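Acid phosphatase (Bacillus anthracis, PDB 2I33) hydrolyses phosphate monoesters as a class C acid phosphatase of the HAD superfamily, with a magnesium ion bound in its probable active site. Local coordinates at residues A[107-111]-A[141-145]; A[128-134]-A[151-156]; A[184-188]-A[207-213]. All coordinates share one frame. Residues are numbered along the deposited sequence.

In the fold
Following the chain from the N terminus, interaction 1 opens on helix 106-115. Strand 119-125 comes next, then 128-134, where interaction 2 opens. The loop at 141-145 closes interaction 1 before strand 151-154 closes interaction 2, so these two cross: helix 131-141 begins in interaction 2 and runs out in interaction 1. Together they tie two successive crossovers to each other and to the 151-154 edge of the five-stranded parallel sheet. Interaction 3 follows in series, joining the loop after strand 172-179 to strand 211-213 at the other edge, with helix 193-202 between its segments. Interactions 2 and 3 therefore finish on the two outermost strands of this chain's sheet, their centres about 23 Å apart.

Interaction 1: residues A[107-111]-A[141-145]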
loop_
_atom_site.group_PDB
_atom_site.type_symbol
_atom_site.label_atom_id
_atom_site.label_comp_id
_atom_site.label_asym_id
_atom_site.label_seq_id
_atom_site.Cartn_x
_atom_site.Cartn_y
_atom_site.Cartn_z
ATOM N N ILE A 107 8.952 14.525 -4.603
ATOM C CA ILE A 107 9.718 15.661 -5.085
ATOM C C ILE A 107 11.167 15.582 -4.609
ATOM O O ILE A 107 12.096 15.765 -5.397
ATOM C CB ILE A 107 9.066 17.002 -4.718
ATOM C CG1 ILE A 107 7.653 17.095 -5.332
ATOM C CG2 ILE A 107 9.944 18.160 -5.170
ATOM C CD1 ILE A 107 7.632 16.935 -6.811
ATOM N N ASP A 108 11.378 15.237 -3.346
ATOM C CA ASP A 108 12.756 15.175 -2.857
ATOM C C ASP A 108 13.526 14.081 -3.561
ATOM O O ASP A 108 14.698 14.250 -3.878
ATOM C CB ASP A 108 12.810 14.977 -1.351
ATOM C CG ASP A 108 12.459 16.233 -0.586
ATOM O OD1 ASP A 108 12.509 17.355 -1.156
ATOM O OD2 ASP A 108 12.165 16.092 0.626
ATOM N N PHE A 109 12.852 12.966 -3.835
ATOM C CA PHE A 109 13.513 11.877 -4.523
ATOM C C PHE A 109 13.847 12.297 -5.939
ATOM O O PHE A 109 14.949 12.049 -6.458
ATOM C CB PHE A 109 12.672 10.607 -4.537
ATOM C CG PHE A 109 13.178 9.588 -5.496
ATOM C CD1 PHE A 109 14.344 8.878 -5.251
ATOM C CD2 PHE A 109 12.525 9.382 -6.705
ATOM C CE1 PHE A 109 14.824 7.988 -6.174
ATOM C CE2 PHE A 109 13.036 8.498 -7.655
ATOM C CZ PHE A 109 14.172 7.799 -7.384
ATOM N N LEU A 110 12.905 12.982 -6.580
ATOM C CA LEU A 110 13.164 13.399 -7.935
ATOM C C LEU A 110 14.286 14.457 -8.009
ATOM O O LEU A 110 15.114 14.423 -8.907
ATOM C CB LEU A 110 11.901 13.961 -8.578
ATOM C CG LEU A 110 10.788 12.930 -8.752
ATOM C CD1 LEU A 110 9.493 13.614 -9.095
ATOM C CD2 LEU A 110 11.175 11.920 -9.808
ATOM N N LYS A 111 14.314 15.399 -7.067
ATOM C CA LYS A 111 15.387 16.358 -7.012
ATOM C C LYS A 111 16.725 15.679 -6.732
ATOM O O LYS A 111 17.747 16.105 -7.267
ATOM C CB LYS A 111 15.112 17.442 -5.976
ATOM C CG LYS A 111 13.929 18.329 -6.316
ATOM C CD LYS A 111 14.080 19.108 -7.590
ATOM C CE LYS A 111 15.000 20.300 -7.441
ATOM N NZ LYS A 111 15.240 20.922 -8.765
ATOM N N VAL A 141 4.337 21.811 -8.590
ATOM C CA VAL A 141 4.798 20.981 -7.474
ATOM C C VAL A 141 6.331 20.937 -7.411
ATOM O O VAL A 141 6.903 20.399 -6.465
ATOM C CB VAL A 141 4.189 19.572 -7.477
ATOM C CG1 VAL A 141 2.673 19.689 -7.428
ATOM C CG2 VAL A 141 4.653 18.767 -8.690
ATOM N N GLY A 142 6.989 21.509 -8.414
ATOM C CA GLY A 142 8.457 21.573 -8.427
ATOM C C GLY A 142 9.134 20.295 -8.884
ATOM O O GLY A 142 10.303 20.032 -8.537
ATOM N N ALA A 143 8.439 19.515 -9.702
ATOM C CA ALA A 143 9.017 18.290 -10.252
ATOM C C ALA A 143 10.051 18.690 -11.287
ATOM O O ALA A 143 9.789 19.579 -12.115
ATOM C CB ALA A 143 7.930 17.428 -10.883
ATOM N N PRO A 144 11.242 18.078 -11.245
ATOM C CA PRO A 144 12.245 18.395 -12.253
ATOM C C PRO A 144 11.906 17.859 -13.630
ATOM O O PRO A 144 11.084 16.949 -13.780
ATOM C CB PRO A 144 13.509 17.708 -11.746
ATOM C CG PRO A 144 13.072 16.681 -10.855
ATOM C CD PRO A 144 11.721 17.057 -10.298
ATOM N N GLN A 145 12.573 18.420 -14.625
ATOM C CA GLN A 145 12.454 17.938 -15.984
ATOM C C GLN A 145 10.985 17.885 -16.421
ATOM O O GLN A 145 10.564 16.921 -17.030
ATOM C CB GLN A 145 13.174 16.569 -16.106
ATOM C CG GLN A 145 14.719 16.673 -15.976
ATOM C CD GLN A 145 15.402 15.350 -15.618
ATOM O OE1 GLN A 145 15.054 14.298 -16.141
ATOM N NE2 GLN A 145 16.396 15.410 -14.715
#
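Residues 107-111 form one turn of helix 106-115, with K111 N bonded to I107 O at 2.8 Å, and they lie against the backbone where helix 131-141 runs out. At G142 the chain turns with positive phi (80°) and two bonds back into the last helical turn, a Schellman motif, and then extends through A143 and P144. The nearest CA pairs are I107 with A143, 5.8 Å, and K111 with P144, 6.4 Å.

I107 reaches across with its tip: CD1 lies 3.6 Å from V141 O, 4.0 Å from V141 CG2 and 4.1 Å from A143 CB. One turn on, L110 points at the loop, and its CB meets P144 CD at 3.5 Å. In the Rossmann-like fold of the HAD superfamily, this joins the helix leading into strand 119-125 to the loop that follows the next crossover helix. The same strand backs both segments: L110 and A143 pack on Y122, P144 on I120, and P144 O accepts a hydrogen bond from the Y122 hydroxyl.

At the exposed margin, the aliphatic part of K111 covers the proline: K111 CD lies 4.1 Å from P144 CD and 4.0 Å from G142 O, while its NZ makes a salt bridge with E114.

Interaction 2: residues A[128-134]-A[151-156]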
loop_
_atom_site.group_PDB
_atom_site.type_symbol
_atom_site.label_atom_id
_atom_site.label_comp_id
_atom_site.label_asym_id
_atom_site.label_seq_id
_atom_site.Cartn_x
_atom_site.Cartn_y
_atom_site.Cartn_z
ATOM N N THR A 128 -2.144 12.832 -24.402
ATOM C CA THR A 128 -1.189 13.788 -24.947
ATOM C C THR A 128 -1.734 15.228 -25.013
ATOM O O THR A 128 -0.964 16.186 -24.892
ATOM C CB THR A 128 -0.715 13.331 -26.322
ATOM O OG1 THR A 128 -1.856 12.909 -27.083
ATOM C CG2 THR A 128 0.252 12.184 -26.164
ATOM N N ASN A 129 -3.051 15.389 -25.152
ATOM C CA ASN A 129 -3.648 16.737 -25.176
ATOM C C ASN A 129 -3.789 17.374 -23.790
ATOM O O ASN A 129 -4.258 18.504 -23.648
ATOM C CB ASN A 129 -4.976 16.763 -25.952
ATOM C CG ASN A 129 -6.101 16.002 -25.254
ATOM O OD1 ASN A 129 -5.999 15.631 -24.092
ATOM N ND2 ASN A 129 -7.188 15.766 -25.982
ATOM N N GLN A 130 -3.339 16.646 -22.774
ATOM C CA GLN A 130 -3.276 17.156 -21.415
ATOM C C GLN A 130 -1.840 17.474 -21.042
ATOM O O GLN A 130 -1.548 17.709 -19.896
ATOM C CB GLN A 130 -3.885 16.126 -20.461
ATOM C CG GLN A 130 -5.344 15.915 -20.754
ATOM C CD GLN A 130 -5.975 14.795 -19.978
ATOM O OE1 GLN A 130 -5.387 13.741 -19.783
ATOM N NE2 GLN A 130 -7.222 15.016 -19.552
ATOM N N LEU A 131 -0.944 17.514 -22.018
ATOM C CA LEU A 131 0.450 17.819 -21.713
ATOM C C LEU A 131 0.630 19.189 -21.070
ATOM O O LEU A 131 1.328 19.307 -20.061
ATOM C CB LEU A 131 1.338 17.701 -22.946
ATOM C CG LEU A 131 2.835 18.002 -22.763
ATOM C CD1 LEU A 131 3.540 16.917 -21.954
ATOM C CD2 LEU A 131 3.470 18.121 -24.107
ATOM N N ASP A 132 -0.002 20.210 -21.626
ATOM C CA ASP A 132 0.170 21.565 -21.102
ATOM C C ASP A 132 -0.265 21.647 -19.650
ATOM O O ASP A 132 0.470 22.166 -18.816
ATOM C CB ASP A 132 -0.559 22.595 -21.980
ATOM C CG ASP A 132 0.154 22.836 -23.298
ATOM O OD1 ASP A 132 1.306 22.361 -23.463
ATOM O OD2 ASP A 132 -0.417 23.533 -24.166
ATOM N N ALA A 133 -1.419 21.055 -19.349
ATOM C CA ALA A 133 -1.950 21.047 -18.000
ATOM C C ALA A 133 -1.039 20.233 -17.087
ATOM O O ALA A 133 -0.839 20.548 -15.911
ATOM C CB ALA A 133 -3.328 20.443 -18.000
ATOM N N THR A 134 -0.480 19.169 -17.640
ATOM C CA THR A 134 0.393 18.291 -16.873
ATOM C C THR A 134 1.721 19.002 -16.543
ATOM O O THR A 134 2.188 18.980 -15.395
ATOM C CB THR A 134 0.611 16.959 -17.617
ATOM O OG1 THR A 134 -0.654 16.294 -17.735
ATOM C CG2 THR A 134 1.565 16.072 -16.843
ATOM N N ILE A 151 8.071 14.103 -20.279
ATOM C CA ILE A 151 6.706 13.703 -19.919
ATOM C C ILE A 151 6.089 12.997 -21.117
ATOM O O ILE A 151 5.769 13.649 -22.113
ATOM C CB ILE A 151 5.866 14.925 -19.570
ATOM C CG1 ILE A 151 6.474 15.701 -18.395
ATOM C CG2 ILE A 151 4.432 14.492 -19.242
ATOM C CD1 ILE A 151 6.005 17.137 -18.326
ATOM N N LEU A 152 5.984 11.668 -21.033
ATOM C CA LEU A 152 5.604 10.825 -22.165
ATOM C C LEU A 152 4.195 10.334 -21.919
ATOM O O LEU A 152 3.972 9.360 -21.204
ATOM C CB LEU A 152 6.585 9.658 -22.349
ATOM C CG LEU A 152 8.065 10.061 -22.310
ATOM C CD1 LEU A 152 8.989 8.877 -22.598
ATOM C CD2 LEU A 152 8.303 11.190 -23.265
ATOM N N LEU A 153 3.239 11.048 -22.500
ATOM C CA LEU A 153 1.831 10.764 -22.267
ATOM C C LEU A 153 1.305 9.786 -23.298
ATOM O O LEU A 153 2.013 9.437 -24.263
ATOM C CB LEU A 153 1.022 12.064 -22.249
ATOM C CG LEU A 153 1.480 13.097 -21.222
ATOM C CD1 LEU A 153 0.559 14.314 -21.173
ATOM C CD2 LEU A 153 1.590 12.451 -19.866
ATOM N N GLN A 154 0.062 9.336 -23.094
ATOM C CA GLN A 154 -0.511 8.282 -23.931
ATOM C C GLN A 154 -1.202 8.827 -25.175
ATOM O O GLN A 154 -2.076 9.699 -25.111
ATOM C CB GLN A 154 -1.479 7.412 -23.121
ATOM C CG GLN A 154 -1.884 6.096 -23.816
ATOM C CD GLN A 154 -2.638 5.169 -22.881
ATOM O OE1 GLN A 154 -3.643 5.569 -22.283
ATOM N NE2 GLN A 154 -2.133 3.954 -22.696
ATOM N N ASP A 155 -0.798 8.293 -26.319
ATOM C CA ASP A 155 -1.464 8.615 -27.569
ATOM C C ASP A 155 -2.846 7.995 -27.590
ATOM O O ASP A 155 -3.074 6.967 -26.952
ATOM C CB ASP A 155 -0.644 8.068 -28.728
ATOM C CG ASP A 155 0.640 8.822 -28.916
ATOM O OD1 ASP A 155 0.561 10.052 -29.114
ATOM O OD2 ASP A 155 1.724 8.196 -28.863
ATOM N N PRO A 156 -3.784 8.619 -28.322
ATOM C CA PRO A 156 -5.078 7.965 -28.529
ATOM C C PRO A 156 -4.844 6.623 -29.227
ATOM O O PRO A 156 -4.073 6.571 -30.170
ATOM C CB PRO A 156 -5.838 8.930 -29.442
ATOM C CG PRO A 156 -5.057 10.196 -29.474
ATOM C CD PRO A 156 -3.673 9.917 -29.008
HETATM O O HOH W 1 -0.841 12.195 -29.373
#
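L153 projects from edge strand 151-154 under the first turn of helix 131-141, its CD1 reaching L131 CA at 3.5 Å, L131 CB at 3.9 Å and T134 OG1 at 4.1 Å. Beside it, I151 CG2 meets L131 CD1 at 3.7 Å and T134 CG2 at 4.1 Å. This is helix-on-strand packing inside the beta-alpha-beta unit 119-125, 131-141, 151-154. Q130 is the N-cap; its carbonyl O takes the bond from T134 N at 2.9 Å and one from T134 OG1 at 2.7 Å, and R126 also bonds that hydroxyl.

Ahead of the helix the contact becomes mixed. T128 CG2 packs 4.0 Å from L153 CB, T128 N donates to Q154 O at 3.2 Å, and one water lies 2.6 Å from both T128 OG1 and D155 OD1, donating to the carboxylate. The chemistry implies two zones: leucine and isoleucine side chains meet under the helix start, and T128 adds a large area through its methyl, a water bridge and the backbone hydrogen bond joining the turn directly to the strand's end.

Interaction 3: residues A[184-188]-A[207-213]; sequences DFTGF and FGEKFII
Segment 184-188 is irregular: F185 is extended (phi/psi -115°/166°), and G187, at 99°/16°, turns the chain so that F188 comes back beside 207-213. Segment 207-213 bends at G208 (84°/1°), whose N bonds to F211 O at 2.8 Å, then enters strand 211-213. The nearest CA pair is F185 with F211, 6.5 Å apart.

Aromatic contacts dominate. F185 (chi1 -43°, chi2 -56°) and F211 (chi1 -62°, chi2 -21°) lie nearly parallel (16°) but slid, with ring centroids 4.8 Å apart. The offset puts each CB over the other's ring: F185 CB to the F211 centroid and F211 CB to the F185 centroid are both 3.7 Å, a reciprocal CH-pi pair. F188 CZ touches F207 CZ at 3.9 Å, and F188 CE2 is 4.1 Å from F211 CE2.

The 184-188 loop follows strand 172-179; D180, a magnesium ligand, and D184 are consistent with the acidic motif IV of HAD enzymes. D184 makes a salt bridge with K161.

Aliphatic and polar contacts complete it: F185 CZ lies 4.1 Å from I213 CB and, at the ring edge, 3.5 Å from I212 O; T186 OG1 is 3.5 Å from F211 CZ. From the second subunit, N42 hydrogen-bonds F207 O and Q39 I213 O.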
loop_
_atom_site.group_PDB
_atom_site.type_symbol
_atom_site.label_atom_id
_atom_site.label_comp_id
_atom_site.label_asym_id
_atom_site.label_seq_id
_atom_site.Cartn_x
_atom_site.Cartn_y
_atom_site.Cartn_z
ATOM N N ASP A 184 2.481 -0.160 -14.804
ATOM C CA ASP A 184 3.581 0.817 -14.769
ATOM C C ASP A 184 4.956 0.147 -14.817
ATOM O O ASP A 184 5.980 0.826 -14.919
ATOM C CB ASP A 184 3.482 1.662 -13.514
ATOM C CG ASP A 184 2.179 2.432 -13.424
ATOM O OD1 ASP A 184 1.548 2.705 -14.474
ATOM O OD2 ASP A 184 1.791 2.760 -12.279
ATOM N N PHE A 185 4.948 -1.172 -14.685
ATOM C CA PHE A 185 6.127 -2.016 -14.836
ATOM C C PHE A 185 5.951 -2.911 -16.028
ATOM O O PHE A 185 4.847 -3.135 -16.509
ATOM C CB PHE A 185 6.293 -2.900 -13.621
ATOM C CG PHE A 185 6.068 -2.181 -12.341
ATOM C CD1 PHE A 185 6.801 -1.044 -12.053
ATOM C CD2 PHE A 185 5.110 -2.582 -11.455
ATOM C CE1 PHE A 185 6.632 -0.356 -10.872
ATOM C CE2 PHE A 185 4.915 -1.872 -10.286
ATOM C CZ PHE A 185 5.662 -0.746 -10.009
ATOM N N THR A 186 7.045 -3.520 -16.446
ATOM C CA THR A 186 7.000 -4.420 -17.578
ATOM C C THR A 186 6.371 -5.762 -17.183
ATOM O O THR A 186 6.679 -6.311 -16.122
ATOM C CB THR A 186 8.424 -4.630 -18.081
ATOM O OG1 THR A 186 9.253 -5.016 -16.979
ATOM C CG2 THR A 186 8.958 -3.332 -18.635
ATOM N N GLY A 187 5.515 -6.290 -18.040
ATOM C CA GLY A 187 5.043 -7.666 -17.901
ATOM C C GLY A 187 3.690 -7.914 -17.258
ATOM O O GLY A 187 3.387 -9.059 -16.885
ATOM N N PHE A 188 2.855 -6.874 -17.155
ATOM C CA PHE A 188 1.556 -6.996 -16.493
ATOM C C PHE A 188 0.379 -6.385 -17.265
ATOM O O PHE A 188 -0.605 -5.927 -16.654
ATOM C CB PHE A 188 1.640 -6.322 -15.124
ATOM C CG PHE A 188 2.699 -6.884 -14.238
ATOM C CD1 PHE A 188 2.444 -7.992 -13.430
ATOM C CD2 PHE A 188 3.956 -6.292 -14.185
ATOM C CE1 PHE A 188 3.454 -8.488 -12.574
ATOM C CE2 PHE A 188 4.948 -6.802 -13.373
ATOM C CZ PHE A 188 4.698 -7.905 -12.573
ATOM N N PHE A 207 10.166 -6.543 -6.750
ATOM C CA PHE A 207 9.488 -5.485 -6.055
ATOM C C PHE A 207 10.325 -4.989 -4.923
ATOM O O PHE A 207 10.811 -5.760 -4.121
ATOM C CB PHE A 207 8.087 -5.911 -5.627
ATOM C CG PHE A 207 7.220 -6.215 -6.797
ATOM C CD1 PHE A 207 6.693 -5.190 -7.576
ATOM C CD2 PHE A 207 6.971 -7.522 -7.154
ATOM C CE1 PHE A 207 5.938 -5.501 -8.695
ATOM C CE2 PHE A 207 6.199 -7.817 -8.248
ATOM C CZ PHE A 207 5.682 -6.792 -8.997
ATOM N N GLY A 208 10.549 -3.685 -4.934
ATOM C CA GLY A 208 11.513 -3.087 -4.046
ATOM C C GLY A 208 12.925 -3.128 -4.563
ATOM O O GLY A 208 13.815 -2.657 -3.891
ATOM N N GLU A 209 13.130 -3.670 -5.764
ATOM C CA GLU A 209 14.461 -3.770 -6.330
ATOM C C GLU A 209 14.520 -2.942 -7.604
ATOM O O GLU A 209 15.263 -1.959 -7.690
ATOM C CB GLU A 209 14.824 -5.238 -6.567
ATOM C CG GLU A 209 16.117 -5.467 -7.322
ATOM C CD GLU A 209 17.353 -5.033 -6.575
ATOM O OE1 GLU A 209 17.370 -5.134 -5.330
ATOM O OE2 GLU A 209 18.333 -4.634 -7.257
ATOM N N LYS A 210 13.724 -3.332 -8.582
ATOM C CA LYS A 210 13.623 -2.611 -9.864
ATOM C C LYS A 210 12.257 -1.940 -10.018
ATOM O O LYS A 210 12.157 -0.923 -10.681
ATOM C CB LYS A 210 13.872 -3.554 -11.050
ATOM C CG LYS A 210 14.068 -2.822 -12.355
ATOM N N PHE A 211 11.224 -2.536 -9.422
ATOM C CA PHE A 211 9.870 -2.053 -9.499
ATOM C C PHE A 211 9.518 -1.559 -8.128
ATOM O O PHE A 211 9.480 -2.357 -7.208
ATOM C CB PHE A 211 8.895 -3.180 -9.826
ATOM C CG PHE A 211 9.132 -3.838 -11.139
ATOM C CD1 PHE A 211 9.846 -3.222 -12.150
ATOM C CD2 PHE A 211 8.648 -5.118 -11.364
ATOM C CE1 PHE A 211 10.048 -3.872 -13.358
ATOM C CE2 PHE A 211 8.823 -5.733 -12.545
ATOM C CZ PHE A 211 9.538 -5.130 -13.542
ATOM N N ILE A 212 9.271 -0.263 -8.019
ATOM C CA ILE A 212 8.914 0.352 -6.774
ATOM C C ILE A 212 7.434 0.640 -6.862
ATOM O O ILE A 212 6.980 1.440 -7.687
ATOM C CB ILE A 212 9.709 1.632 -6.507
ATOM C CG1 ILE A 212 11.205 1.358 -6.704
ATOM C CG2 ILE A 212 9.358 2.155 -5.113
ATOM C CD1 ILE A 212 11.793 0.326 -5.768
ATOM N N ILE A 213 6.682 -0.038 -6.016
ATOM C CA ILE A 213 5.222 0.033 -6.065
ATOM C C ILE A 213 4.660 0.865 -4.936
ATOM O O ILE A 213 5.214 0.865 -3.837
ATOM C CB ILE A 213 4.600 -1.382 -6.093
ATOM C CG1 ILE A 213 3.079 -1.304 -6.283
ATOM C CG2 ILE A 213 5.050 -2.211 -4.905
ATOM C CD1 ILE A 213 2.524 -2.448 -6.963
#